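Local coordinates for protein ATP phosphoribosyltransferase regulatory subunit (Thermotoga maritima, PDB 1USY) that is probably required for the first step of histidine biosynthesis and may allow histidine to feedback-regulate ATP phosphoribosyltransferase activity, at residues K8-S11 / F12-K15; S14-K18 / K19-P23; H147-V150 / L151-D155; L159-I162 / E163-S166. All blocks are in the same frame, centred on the assembly; numbering follows the deposited sequence.

In the fold
All four contacts are local, each within one continuous run of chain. Contact 1 spans turns of helix 6-16, and contact 2, sharing S14 and K15 with it, closes the turn that takes this helix into strand 22-23; their centres lie 9 Å apart. The chain then builds three more of the eight strands of the large mixed sheet before reaching contacts 3 and 4, on the opposite side of the chain's centre. Centres of contacts 1 and 3 are 39 Å apart. Contact 3 lies in helix 147-156 and contact 4 in the following helix 159-168; they come in series without nesting, and their helices pack directly against each other.

Contact 1. Residues K8-S11 / F12-K15; sequences KVFS and FYSK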
ATOM      1  N   LYS B   8      23.016  14.201 -26.495  1.00 31.64           N
ATOM      2  CA  LYS B   8      23.225  12.778 -26.775  1.00 33.15           C
ATOM      3  C   LYS B   8      21.895  12.146 -27.170  1.00 30.09           C
ATOM      4  O   LYS B   8      21.813  11.355 -28.125  1.00 29.50           O
ATOM      5  CB  LYS B   8      23.898  12.059 -25.599  1.00 31.66           C
ATOM      6  CG  LYS B   8      25.437  12.220 -25.604  1.00 40.07           C
ATOM      7  CD  LYS B   8      26.147  11.757 -24.312  1.00 42.61           C
ATOM      8  CE  LYS B   8      27.653  12.092 -24.383  1.00 44.18           C
ATOM      9  NZ  LYS B   8      28.395  12.203 -23.082  1.00 41.06           N
ATOM     10  N   VAL B   9      20.847  12.571 -26.480  1.00 26.12           N
ATOM     11  CA  VAL B   9      19.480  12.188 -26.830  1.00 23.99           C
ATOM     12  C   VAL B   9      19.062  12.676 -28.223  1.00 23.79           C
ATOM     13  O   VAL B   9      18.508  11.902 -28.981  1.00 27.57           O
ATOM     14  CB  VAL B   9      18.480  12.620 -25.765  1.00 17.71           C
ATOM     15  CG1 VAL B   9      17.207  11.951 -25.986  1.00 17.79           C
ATOM     16  CG2 VAL B   9      19.007  12.222 -24.403  1.00 19.46           C
ATOM     17  N   PHE B  10      19.353  13.928 -28.570  1.00 22.46           N
ATOM     18  CA  PHE B  10      19.031  14.443 -29.903  1.00 22.94           C
ATOM     19  C   PHE B  10      19.785  13.689 -30.989  1.00 25.28           C
ATOM     20  O   PHE B  10      19.219  13.337 -32.038  1.00 26.90           O
ATOM     21  CB  PHE B  10      19.370  15.934 -30.018  1.00 26.55           C
ATOM     22  CG  PHE B  10      19.295  16.472 -31.453  1.00 33.29           C
ATOM     23  CD1 PHE B  10      18.057  16.723 -32.065  1.00 34.24           C
ATOM     24  CD2 PHE B  10      20.454  16.722 -32.185  1.00 32.90           C
ATOM     25  CE1 PHE B  10      17.985  17.222 -33.370  1.00 29.76           C
ATOM     26  CE2 PHE B  10      20.391  17.213 -33.486  1.00 33.99           C
ATOM     27  CZ  PHE B  10      19.142  17.465 -34.076  1.00 34.70           C
ATOM     28  N   SER B  11      21.075  13.467 -30.730  1.00 22.91           N
ATOM     29  CA  SER B  11      21.944  12.769 -31.651  1.00 23.35           C
ATOM     30  C   SER B  11      21.414  11.367 -31.978  1.00 23.20           C
ATOM     31  O   SER B  11      21.325  11.003 -33.148  1.00 21.76           O
ATOM     32  CB  SER B  11      23.353  12.700 -31.063  1.00 23.30           C
ATOM     33  OG  SER B  11      24.235  11.949 -31.898  1.00 29.93           O
ATOM     34  N   PHE B  12      21.055  10.621 -30.931  1.00 19.59           N
ATOM     35  CA  PHE B  12      20.549   9.254 -31.019  1.00 24.02           C
ATOM     36  C   PHE B  12      19.241   9.217 -31.783  1.00 22.32           C
ATOM     37  O   PHE B  12      19.030   8.344 -32.597  1.00 24.63           O
ATOM     38  CB  PHE B  12      20.338   8.665 -29.607  1.00 18.45           C
ATOM     39  CG  PHE B  12      19.836   7.259 -29.616  1.00 18.94           C
ATOM     40  CD1 PHE B  12      20.709   6.200 -29.888  1.00 17.76           C
ATOM     41  CD2 PHE B  12      18.504   6.981 -29.333  1.00 21.25           C
ATOM     42  CE1 PHE B  12      20.248   4.891 -29.921  1.00 16.88           C
ATOM     43  CE2 PHE B  12      18.019   5.661 -29.335  1.00 18.70           C
ATOM     44  CZ  PHE B  12      18.892   4.614 -29.640  1.00 23.33           C
ATOM     45  N   TYR B  13      18.380  10.185 -31.487  1.00 25.48           N
ATOM     46  CA  TYR B  13      17.135  10.447 -32.198  1.00 25.49           C
ATOM     47  C   TYR B  13      17.379  10.728 -33.689  1.00 29.02           C
ATOM     48  O   TYR B  13      16.577  10.330 -34.531  1.00 31.26           O
ATOM     49  CB  TYR B  13      16.414  11.637 -31.521  1.00 27.27           C
ATOM     50  CG  TYR B  13      15.466  12.399 -32.431  1.00 34.60           C
ATOM     51  CD1 TYR B  13      14.294  11.793 -32.919  1.00 34.62           C
ATOM     52  CD2 TYR B  13      15.742  13.714 -32.823  1.00 27.73           C
ATOM     53  CE1 TYR B  13      13.429  12.463 -33.768  1.00 31.18           C
ATOM     54  CE2 TYR B  13      14.870  14.398 -33.678  1.00 35.41           C
ATOM     55  CZ  TYR B  13      13.714  13.762 -34.144  1.00 37.87           C
ATOM     56  OH  TYR B  13      12.832  14.423 -34.978  1.00 41.33           O
ATOM     57  N   SER B  14      18.466  11.430 -34.023  1.00 27.42           N
ATOM     58  CA  SER B  14      18.812  11.629 -35.440  1.00 29.47           C
ATOM     59  C   SER B  14      19.268  10.349 -36.096  1.00 24.35           C
ATOM     60  O   SER B  14      18.856  10.046 -37.200  1.00 30.09           O
ATOM     61  CB  SER B  14      19.852  12.740 -35.645  1.00 25.40           C
ATOM     62  OG  SER B  14      19.488  13.864 -34.862  1.00 31.24           O
ATOM     63  N   LYS B  15      20.116   9.599 -35.420  1.00 20.96           N
ATOM     64  CA  LYS B  15      20.546   8.320 -35.954  1.00 22.19           C
ATOM     65  C   LYS B  15      19.361   7.416 -36.221  1.00 25.76           C
ATOM     66  O   LYS B  15      19.293   6.809 -37.293  1.00 23.24           O
ATOM     67  CB  LYS B  15      21.541   7.634 -35.029  1.00 16.42           C
ATOM     68  CG  LYS B  15      22.829   8.396 -34.881  1.00 14.96           C
ATOM     69  CD  LYS B  15      23.691   7.804 -33.767  1.00 16.25           C
ATOM     70  CE  LYS B  15      24.714   8.804 -33.258  1.00 17.41           C
ATOM     71  NZ  LYS B  15      25.341   9.585 -34.356  1.00 17.35           N
TER
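S11 lies alongside K15, one helical turn on, with OG 3.5 Å from the lysine CE. The bend at the last torsion of K15 brings NZ round to the same flank, where E119 accepts a hydrogen bond from S11 OG and forms a salt bridge with NZ; E115 is a second anionic partner of the lysine. In the backbone, K15 N donates to S11 O (2.9 Å), lying in the carbonyl plane. On another flank the F10 ring carries S14 OG over one face, 3.6 Å above its plane and offset toward the rim. That hydroxyl donates to F10 O (2.9 Å) from above the carbonyl plane, while S14 N donates to the same oxygen with an N-H...O angle of 144°, giving F10 O two donors. These residues belong to helix 6-16, which in this class-II synthetase-like fold lies at the contact between two copies of the protein: F10 stacks on F10 of the second subunit. An alanine at F10 would remove the ring and would probably leave that partner ring without its stacking mate and S14 OG without its cover. F10 CD1 also meets the in-plane edge of Y13, 3.9 Å from CD2. F12, bonded through its N to K8 O (3.0 Å), has CG anti to its N (chi1 -179°), which directs its ring onto I112 and I113 of helix 103-120.

Contact 2. Residues S14-K18 / K19-P23; sequences SKATK and KGFSP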
ATOM      1  N   SER B  14      18.466  11.430 -34.023  1.00 27.42           N
ATOM      2  CA  SER B  14      18.812  11.629 -35.440  1.00 29.47           C
ATOM      3  C   SER B  14      19.268  10.349 -36.096  1.00 24.35           C
ATOM      4  O   SER B  14      18.856  10.046 -37.200  1.00 30.09           O
ATOM      5  CB  SER B  14      19.852  12.740 -35.645  1.00 25.40           C
ATOM      6  OG  SER B  14      19.488  13.864 -34.862  1.00 31.24           O
ATOM      7  N   LYS B  15      20.116   9.599 -35.420  1.00 20.96           N
ATOM      8  CA  LYS B  15      20.546   8.320 -35.954  1.00 22.19           C
ATOM      9  C   LYS B  15      19.361   7.416 -36.221  1.00 25.76           C
ATOM     10  O   LYS B  15      19.293   6.809 -37.293  1.00 23.24           O
ATOM     11  CB  LYS B  15      21.541   7.634 -35.029  1.00 16.42           C
ATOM     12  CG  LYS B  15      22.829   8.396 -34.881  1.00 14.96           C
ATOM     13  CD  LYS B  15      23.691   7.804 -33.767  1.00 16.25           C
ATOM     14  CE  LYS B  15      24.714   8.804 -33.258  1.00 17.41           C
ATOM     15  NZ  LYS B  15      25.341   9.585 -34.356  1.00 17.35           N
ATOM     16  N   ALA B  16      18.423   7.364 -35.264  1.00 25.06           N
ATOM     17  CA  ALA B  16      17.263   6.482 -35.359  1.00 24.02           C
ATOM     18  C   ALA B  16      16.211   6.902 -36.398  1.00 31.09           C
ATOM     19  O   ALA B  16      15.774   6.065 -37.205  1.00 30.29           O
ATOM     20  CB  ALA B  16      16.631   6.285 -34.010  1.00 19.87           C
ATOM     21  N   THR B  17      15.796   8.173 -36.366  1.00 30.35           N
ATOM     22  CA  THR B  17      14.761   8.659 -37.269  1.00 36.04           C
ATOM     23  C   THR B  17      15.450   8.998 -38.570  1.00 37.72           C
ATOM     24  O   THR B  17      15.520  10.166 -38.954  1.00 48.99           O
ATOM     25  CB  THR B  17      13.962   9.928 -36.702  1.00 38.47           C
ATOM     26  OG1 THR B  17      14.835  10.794 -35.973  1.00 41.61           O
ATOM     27  CG2 THR B  17      12.843   9.549 -35.627  1.00 37.30           C
ATOM     28  N   LYS B  18      15.971   7.971 -39.226  1.00 36.02           N
ATOM     29  CA  LYS B  18      16.774   8.068 -40.459  1.00 34.66           C
ATOM     30  C   LYS B  18      16.873   6.649 -40.979  1.00 26.54           C
ATOM     31  O   LYS B  18      16.981   6.389 -42.181  1.00 26.61           O
ATOM     32  CB  LYS B  18      18.184   8.593 -40.185  1.00 35.17           C
ATOM     33  CG  LYS B  18      18.513   9.864 -40.921  1.00 43.94           C
ATOM     34  CD  LYS B  18      19.843  10.464 -40.438  1.00 49.09           C
ATOM     35  CE  LYS B  18      19.644  11.902 -39.918  1.00 53.82           C
ATOM     36  NZ  LYS B  18      20.844  12.756 -40.177  1.00 54.09           N
ATOM     37  N   LYS B  19      16.850   5.752 -40.011  1.00 18.78           N
ATOM     38  CA  LYS B  19      16.687   4.349 -40.218  1.00 23.80           C
ATOM     39  C   LYS B  19      15.199   4.009 -40.115  1.00 22.70           C
ATOM     40  O   LYS B  19      14.819   2.849 -40.173  1.00 25.05           O
ATOM     41  CB  LYS B  19      17.523   3.582 -39.189  1.00 28.43           C
ATOM     42  CG  LYS B  19      19.047   3.748 -39.344  1.00 33.13           C
ATOM     43  CD  LYS B  19      19.535   3.478 -40.773  1.00 39.86           C
ATOM     44  CE  LYS B  19      20.995   2.967 -40.817  1.00 38.88           C
ATOM     45  NZ  LYS B  19      21.286   2.500 -42.205  1.00 37.32           N
ATOM     46  N   GLY B  20      14.356   5.031 -39.980  1.00 21.54           N
ATOM     47  CA  GLY B  20      12.935   4.801 -39.905  1.00 18.18           C
ATOM     48  C   GLY B  20      12.428   4.343 -38.552  1.00 21.83           C
ATOM     49  O   GLY B  20      11.329   3.812 -38.486  1.00 24.92           O
ATOM     50  N   PHE B  21      13.187   4.544 -37.471  1.00 17.21           N
ATOM     51  CA  PHE B  21      12.626   4.287 -36.153  1.00 15.57           C
ATOM     52  C   PHE B  21      11.815   5.493 -35.723  1.00 18.66           C
ATOM     53  O   PHE B  21      12.171   6.635 -36.011  1.00 21.37           O
ATOM     54  CB  PHE B  21      13.692   3.991 -35.106  1.00 17.90           C
ATOM     55  CG  PHE B  21      14.457   2.750 -35.367  1.00 19.25           C
ATOM     56  CD1 PHE B  21      15.451   2.717 -36.355  1.00 13.39           C
ATOM     57  CD2 PHE B  21      14.171   1.599 -34.639  1.00 17.30           C
ATOM     58  CE1 PHE B  21      16.143   1.553 -36.604  1.00 11.52           C
ATOM     59  CE2 PHE B  21      14.836   0.423 -34.891  1.00 14.86           C
ATOM     60  CZ  PHE B  21      15.837   0.401 -35.862  1.00 14.92           C
ATOM     61  N   SER B  22      10.733   5.236 -35.010  1.00 14.81           N
ATOM     62  CA  SER B  22       9.827   6.282 -34.639  1.00 16.38           C
ATOM     63  C   SER B  22       9.764   6.387 -33.081  1.00 17.52           C
ATOM     64  O   SER B  22      10.007   5.398 -32.385  1.00 24.48           O
ATOM     65  CB  SER B  22       8.493   6.015 -35.351  1.00 10.65           C
ATOM     66  OG  SER B  22       7.450   6.017 -34.440  1.00 27.05           O
ATOM     67  N   PRO B  23       9.470   7.564 -32.526  1.00 13.28           N
ATOM     68  CA  PRO B  23       9.630   7.764 -31.086  1.00 15.50           C
ATOM     69  C   PRO B  23       8.556   7.033 -30.282  1.00 15.97           C
ATOM     70  O   PRO B  23       7.433   6.841 -30.732  1.00 22.54           O
ATOM     71  CB  PRO B  23       9.550   9.286 -30.918  1.00 18.24           C
ATOM     72  CG  PRO B  23       9.103   9.846 -32.276  1.00 15.19           C
ATOM     73  CD  PRO B  23       8.893   8.740 -33.195  1.00 10.90           C
TER
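The C-terminal end of helix 6-16 turns into strand 22-23 here, and A16 O is the pivot, bonded to both K19 N and F21 N. Both donors lie 3.0 Å from A16 O, F21 N and K19 N approaching from opposite faces of the carbonyl plane; the N-H...O angle is 157° for F21 but a more bent 137° for K19. A third, weak bond comes from K18 N. Between the two main donors G20 has a positive phi (79°), at which a side chain would be jammed against the carbonyl oxygen of K19. F21 then folds back on the helix end: its CB lies 3.9 Å from A16 CB, and A16 O sits at the ring edge, in plane, 3.5 Å from CD1. The ring continues onto I112 and L95. K19 has CG anti to its own carbonyl carbon, which sets CG 3.7 Å from K15 O, and its side chain packs on I112. A serine in place of K19 would retain the backbone bond but would probably open a gap beside I112 and leave E108 without its long, weak ionic partner. T17, the first residue beyond helical angles, centres an inverse gamma turn; its OG1 bonds to Y13 O, and its CA makes a C-H...O contact with F21 O (3.5 Å). A helix-to-strand turn reading Gly-Phe before the strand is consistent with motif 1 of class-II synthetases.

Contact 3. Residues H147-V150 / L151-D155; sequences HEKV and LNLID
K149 runs over L153, the next residue but three, and their side chains pass at an angle with CE 3.7 Å from the leucine CD1. The lysine has CG anti to its backbone N (chi1 177°) and bends at its second and fourth torsions, which lays its aliphatic part beside the leucine; L153 meets it with CG anti to its own carbonyl carbon. The backbone beneath ties the same pair, L153 N donating to K149 O over 2.8 Å with an N-H...O angle of 162°. Two residues earlier, L151 N bonds to H147 O (2.9 Å), approaching almost in line with the C=O bond at 169°, and the branch atom CG of L151 lies 3.8 Å from that oxygen. H147 O accepts from K149 N as well, giving it two backbone donors. E148, between H147 and K149, is the centre of an inverse gamma turn. Farther on, D155 N donates to L151 O (2.9 Å). The side chains reach separate neighbours: L151 packs on L139 and Y135, V150 on L139 and L165, and H147 NE2 bonds to I142 O. L153 also packs on E161 and I162 and comes within about 4 Å of a bound histidine. The segment thus belongs to a pair of consecutive packed helices, 147-156 and 159-168, with the ligand lying beside L153.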
ATOM      1  N   HIS B 147      22.786 -30.360 -16.847  1.00 32.28           N
ATOM      2  CA  HIS B 147      22.665 -29.207 -17.742  1.00 31.53           C
ATOM      3  C   HIS B 147      22.647 -27.892 -17.007  1.00 31.78           C
ATOM      4  O   HIS B 147      23.608 -27.138 -17.100  1.00 34.24           O
ATOM      5  CB  HIS B 147      21.438 -29.293 -18.662  1.00 27.04           C
ATOM      6  CG  HIS B 147      21.528 -30.372 -19.693  1.00 31.61           C
ATOM      7  ND1 HIS B 147      20.555 -30.562 -20.649  1.00 33.41           N
ATOM      8  CD2 HIS B 147      22.450 -31.349 -19.893  1.00 31.31           C
ATOM      9  CE1 HIS B 147      20.876 -31.604 -21.398  1.00 29.76           C
ATOM     10  NE2 HIS B 147      22.024 -32.096 -20.962  1.00 25.93           N
ATOM     11  N   GLU B 148      21.545 -27.608 -16.313  1.00 34.94           N
ATOM     12  CA  GLU B 148      21.340 -26.316 -15.649  1.00 39.07           C
ATOM     13  C   GLU B 148      22.234 -26.306 -14.443  1.00 38.28           C
ATOM     14  O   GLU B 148      21.760 -26.422 -13.306  1.00 43.50           O
ATOM     15  CB  GLU B 148      19.875 -26.130 -15.224  1.00 43.63           C
ATOM     16  CG  GLU B 148      19.160 -24.926 -15.842  1.00 50.12           C
ATOM     17  CD  GLU B 148      17.686 -24.827 -15.429  1.00 55.09           C
ATOM     18  OE1 GLU B 148      17.184 -25.737 -14.727  1.00 57.07           O
ATOM     19  OE2 GLU B 148      17.015 -23.834 -15.808  1.00 59.05           O
ATOM     20  N   LYS B 149      23.531 -26.211 -14.732  1.00 34.97           N
ATOM     21  CA  LYS B 149      24.651 -26.279 -13.798  1.00 30.88           C
ATOM     22  C   LYS B 149      25.922 -26.138 -14.607  1.00 32.74           C
ATOM     23  O   LYS B 149      26.703 -25.202 -14.371  1.00 28.58           O
ATOM     24  CB  LYS B 149      24.739 -27.573 -13.040  1.00 31.17           C
ATOM     25  CG  LYS B 149      25.959 -27.603 -12.147  1.00 35.24           C
ATOM     26  CD  LYS B 149      26.543 -28.984 -12.049  1.00 45.61           C
ATOM     27  CE  LYS B 149      28.034 -28.918 -11.719  1.00 52.00           C
ATOM     28  NZ  LYS B 149      28.299 -28.609 -10.281  1.00 58.01           N
ATOM     29  N   VAL B 150      26.142 -27.038 -15.574  1.00 28.03           N
ATOM     30  CA  VAL B 150      27.149 -26.679 -16.565  1.00 25.69           C
ATOM     31  C   VAL B 150      26.777 -25.381 -17.290  1.00 20.04           C
ATOM     32  O   VAL B 150      27.658 -24.694 -17.775  1.00 15.65           O
ATOM     33  CB  VAL B 150      27.638 -27.798 -17.542  1.00 25.60           C
ATOM     34  CG1 VAL B 150      27.663 -29.181 -16.874  1.00 27.21           C
ATOM     35  CG2 VAL B 150      26.900 -27.757 -18.864  1.00 28.36           C
ATOM     36  N   LEU B 151      25.510 -24.978 -17.288  1.00 16.33           N
ATOM     37  CA  LEU B 151      25.258 -23.626 -17.792  1.00 19.98           C
ATOM     38  C   LEU B 151      25.790 -22.566 -16.802  1.00 20.82           C
ATOM     39  O   LEU B 151      26.483 -21.618 -17.216  1.00 20.00           O
ATOM     40  CB  LEU B 151      23.805 -23.400 -18.220  1.00 18.33           C
ATOM     41  CG  LEU B 151      23.351 -24.196 -19.454  1.00 18.66           C
ATOM     42  CD1 LEU B 151      21.838 -24.413 -19.435  1.00 10.76           C
ATOM     43  CD2 LEU B 151      23.817 -23.577 -20.794  1.00 16.31           C
ATOM     44  N   ASN B 152      25.538 -22.778 -15.506  1.00 19.28           N
ATOM     45  CA  ASN B 152      25.981 -21.832 -14.495  1.00 23.83           C
ATOM     46  C   ASN B 152      27.507 -21.678 -14.545  1.00 22.16           C
ATOM     47  O   ASN B 152      28.054 -20.566 -14.403  1.00 24.52           O
ATOM     48  CB  ASN B 152      25.510 -22.220 -13.083  1.00 27.12           C
ATOM     49  CG  ASN B 152      24.067 -21.786 -12.804  1.00 43.23           C
ATOM     50  OD1 ASN B 152      23.169 -21.986 -13.631  1.00 53.26           O
ATOM     51  ND2 ASN B 152      23.835 -21.195 -11.628  1.00 48.95           N
ATOM     52  N   LEU B 153      28.174 -22.802 -14.746  1.00 12.58           N
ATOM     53  CA  LEU B 153      29.611 -22.829 -14.866  1.00 18.07           C
ATOM     54  C   LEU B 153      30.146 -22.078 -16.115  1.00 21.28           C
ATOM     55  O   LEU B 153      31.096 -21.326 -15.991  1.00 19.70           O
ATOM     56  CB  LEU B 153      30.105 -24.270 -14.841  1.00 16.82           C
ATOM     57  CG  LEU B 153      29.757 -25.057 -13.562  1.00 21.32           C
ATOM     58  CD1 LEU B 153      30.150 -26.540 -13.683  1.00 14.39           C
ATOM     59  CD2 LEU B 153      30.317 -24.421 -12.268  1.00 14.05           C
ATOM     60  N   ILE B 154      29.518 -22.272 -17.284  1.00 18.44           N
ATOM     61  CA  ILE B 154      29.831 -21.531 -18.498  1.00 16.20           C
ATOM     62  C   ILE B 154      29.738 -20.037 -18.163  1.00 19.83           C
ATOM     63  O   ILE B 154      30.638 -19.216 -18.477  1.00 12.75           O
ATOM     64  CB  ILE B 154      28.773 -21.811 -19.635  1.00 17.61           C
ATOM     65  CG1 ILE B 154      28.486 -23.313 -19.883  1.00 23.06           C
ATOM     66  CG2 ILE B 154      29.121 -21.070 -20.890  1.00 14.02           C
ATOM     67  CD1 ILE B 154      29.366 -24.030 -20.853  1.00 14.82           C
ATOM     68  N   ASP B 155      28.603 -19.701 -17.576  1.00 16.95           N
ATOM     69  CA  ASP B 155      28.205 -18.330 -17.308  1.00 24.39           C
ATOM     70  C   ASP B 155      29.245 -17.648 -16.428  1.00 23.83           C
ATOM     71  O   ASP B 155      29.514 -16.466 -16.518  1.00 16.79           O
ATOM     72  CB  ASP B 155      26.920 -18.403 -16.497  1.00 30.98           C
ATOM     73  CG  ASP B 155      26.097 -17.159 -16.597  1.00 39.33           C
ATOM     74  OD1 ASP B 155      26.547 -16.140 -17.217  1.00 43.73           O
ATOM     75  OD2 ASP B 155      24.966 -17.139 -16.050  1.00 45.96           O
TER

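Contact 4. Residues L159-I162 / E163-S166; sequences LAEI and EFLS. With HIS (histidine), chain N.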
ATOM      1  N   LEU B 159      36.050 -22.620 -15.274  1.00 14.70           N
ATOM      2  CA  LEU B 159      36.807 -23.606 -15.995  1.00 17.21           C
ATOM      3  C   LEU B 159      37.345 -24.706 -15.093  1.00 20.57           C
ATOM      4  O   LEU B 159      37.496 -25.869 -15.526  1.00 20.65           O
ATOM      5  CB  LEU B 159      37.948 -22.928 -16.730  1.00 13.24           C
ATOM      6  CG  LEU B 159      38.769 -23.927 -17.512  1.00 23.46           C
ATOM      7  CD1 LEU B 159      37.869 -24.648 -18.557  1.00 26.09           C
ATOM      8  CD2 LEU B 159      39.949 -23.225 -18.157  1.00 26.29           C
ATOM      9  N   ALA B 160      37.633 -24.353 -13.843  1.00 23.85           N
ATOM     10  CA  ALA B 160      38.200 -25.329 -12.893  1.00 23.27           C
ATOM     11  C   ALA B 160      37.186 -26.390 -12.409  1.00 22.05           C
ATOM     12  O   ALA B 160      37.567 -27.552 -12.197  1.00 20.85           O
ATOM     13  CB  ALA B 160      38.831 -24.618 -11.702  1.00 21.08           C
ATOM     14  N   GLU B 161      35.924 -25.987 -12.225  1.00 18.83           N
ATOM     15  CA  GLU B 161      34.864 -26.908 -11.825  1.00 22.87           C
ATOM     16  C   GLU B 161      34.446 -27.782 -13.007  1.00 24.79           C
ATOM     17  O   GLU B 161      34.022 -28.927 -12.835  1.00 19.68           O
ATOM     18  CB  GLU B 161      33.655 -26.159 -11.300  1.00 25.90           C
ATOM     19  CG  GLU B 161      32.552 -27.092 -10.841  1.00 36.67           C
ATOM     20  CD  GLU B 161      32.237 -26.929  -9.382  1.00 43.57           C
ATOM     21  OE1 GLU B 161      31.592 -25.905  -9.022  1.00 47.00           O
ATOM     22  OE2 GLU B 161      32.648 -27.820  -8.599  1.00 49.45           O
ATOM     23  N   ILE B 162      34.561 -27.233 -14.207  1.00 22.35           N
ATOM     24  CA  ILE B 162      34.330 -28.033 -15.397  1.00 24.95           C
ATOM     25  C   ILE B 162      35.390 -29.134 -15.541  1.00 22.48           C
ATOM     26  O   ILE B 162      35.046 -30.286 -15.758  1.00 26.92           O
ATOM     27  CB  ILE B 162      34.232 -27.137 -16.653  1.00 24.60           C
ATOM     28  CG1 ILE B 162      32.814 -26.590 -16.777  1.00 23.99           C
ATOM     29  CG2 ILE B 162      34.593 -27.912 -17.911  1.00 24.69           C
ATOM     30  CD1 ILE B 162      32.755 -25.191 -17.310  1.00 32.24           C
ATOM     31  N   GLU B 163      36.668 -28.788 -15.413  1.00 21.12           N
ATOM     32  CA  GLU B 163      37.720 -29.798 -15.501  1.00 24.89           C
ATOM     33  C   GLU B 163      37.545 -30.883 -14.427  1.00 24.88           C
ATOM     34  O   GLU B 163      37.777 -32.060 -14.692  1.00 27.98           O
ATOM     35  CB  GLU B 163      39.116 -29.179 -15.424  1.00 26.48           C
ATOM     36  CG  GLU B 163      39.273 -27.927 -16.254  1.00 36.05           C
ATOM     37  CD  GLU B 163      40.447 -27.977 -17.203  1.00 45.81           C
ATOM     38  OE1 GLU B 163      41.499 -27.365 -16.868  1.00 47.89           O
ATOM     39  OE2 GLU B 163      40.308 -28.610 -18.293  1.00 47.05           O
ATOM     40  N   PHE B 164      37.120 -30.470 -13.240  1.00 21.35           N
ATOM     41  CA  PHE B 164      36.795 -31.365 -12.133  1.00 25.91           C
ATOM     42  C   PHE B 164      35.513 -32.168 -12.404  1.00 25.56           C
ATOM     43  O   PHE B 164      35.444 -33.340 -12.087  1.00 28.76           O
ATOM     44  CB  PHE B 164      36.677 -30.568 -10.816  1.00 24.15           C
ATOM     45  CG  PHE B 164      36.125 -31.364  -9.653  1.00 27.64           C
ATOM     46  CD1 PHE B 164      36.913 -32.316  -8.996  1.00 31.52           C
ATOM     47  CD2 PHE B 164      34.823 -31.153  -9.203  1.00 32.58           C
ATOM     48  CE1 PHE B 164      36.409 -33.052  -7.928  1.00 30.88           C
ATOM     49  CE2 PHE B 164      34.305 -31.884  -8.128  1.00 32.25           C
ATOM     50  CZ  PHE B 164      35.100 -32.832  -7.488  1.00 33.53           C
ATOM     51  N   LEU B 165      34.496 -31.545 -12.977  1.00 28.95           N
ATOM     52  CA  LEU B 165      33.307 -32.283 -13.383  1.00 32.13           C
ATOM     53  C   LEU B 165      33.644 -33.337 -14.439  1.00 35.91           C
ATOM     54  O   LEU B 165      33.054 -34.416 -14.440  1.00 38.44           O
ATOM     55  CB  LEU B 165      32.244 -31.343 -13.931  1.00 34.59           C
ATOM     56  CG  LEU B 165      30.895 -31.340 -13.214  1.00 35.80           C
ATOM     57  CD1 LEU B 165      29.848 -30.804 -14.171  1.00 38.11           C
ATOM     58  CD2 LEU B 165      30.492 -32.718 -12.699  1.00 36.14           C
ATOM     59  N   SER B 166      34.592 -33.013 -15.325  1.00 37.54           N
ATOM     60  CA  SER B 166      35.136 -33.939 -16.326  1.00 40.61           C
ATOM     61  C   SER B 166      35.736 -35.261 -15.756  1.00 45.76           C
ATOM     62  O   SER B 166      36.042 -36.190 -16.514  1.00 45.17           O
ATOM     63  CB  SER B 166      36.190 -33.211 -17.165  1.00 40.96           C
ATOM     64  OG  SER B 166      36.271 -33.731 -18.478  1.00 35.81           O
TER
HETATM   65  C   HIS N1205      29.393 -23.870  -7.715  0.80 60.10           C
HETATM   66  O   HIS N1205      28.768 -23.707  -6.641  0.80 64.50           O
HETATM   67  CB  HIS N1205      30.799 -25.435  -6.464  0.80 70.25           C
HETATM   68  CG  HIS N1205      30.969 -24.241  -5.597  0.80 67.71           C
HETATM   69  ND1 HIS N1205      32.138 -23.998  -4.908  0.80 72.44           N
HETATM   70  CD2 HIS N1205      30.120 -23.231  -5.331  0.80 66.51           C
HETATM   71  CE1 HIS N1205      31.981 -22.867  -4.252  0.80 71.29           C
HETATM   72  NE2 HIS N1205      30.778 -22.395  -4.496  0.80 66.91           N
HETATM   73  OXT HIS N1205      29.017 -23.207  -8.669  0.80 62.00           O
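E161 O receives L165 N at 2.7 Å, with an N-H...O angle of 152° and the donor tilted from the carbonyl plane. The bonds just before and after it in the helix repeat the i to i+4 pattern: F164 N bonds to A160 O at 3.1 Å and S166 N to I162 O at 2.8 Å. E161 also carries the side-chain contact. Its CG stands anti to the backbone N (chi1 -178°), and a bend at the second torsion turns the carboxylate toward the F164 ring, OE2 lying 4.0 Å from CD2; the planes of carboxylate and ring stand 45° apart. The same carboxylate borders a bound histidine, whose CB is 3.6 Å from E161 CD. Its stronger polar partner is a basic side chain on the chain of another protein, which forms a salt bridge to OE2 and would probably offset negative charge beside the ligand. I162 packs on E177 and I180 of helix 174-185. L159 lines the pocket of another histidine, which also includes I180 and I184. Helix 159-168 thus packs on helix 174-185, borders histidine and meets a different protein of the assembly, probably the ATP phosphoribosyltransferase that this subunit regulates.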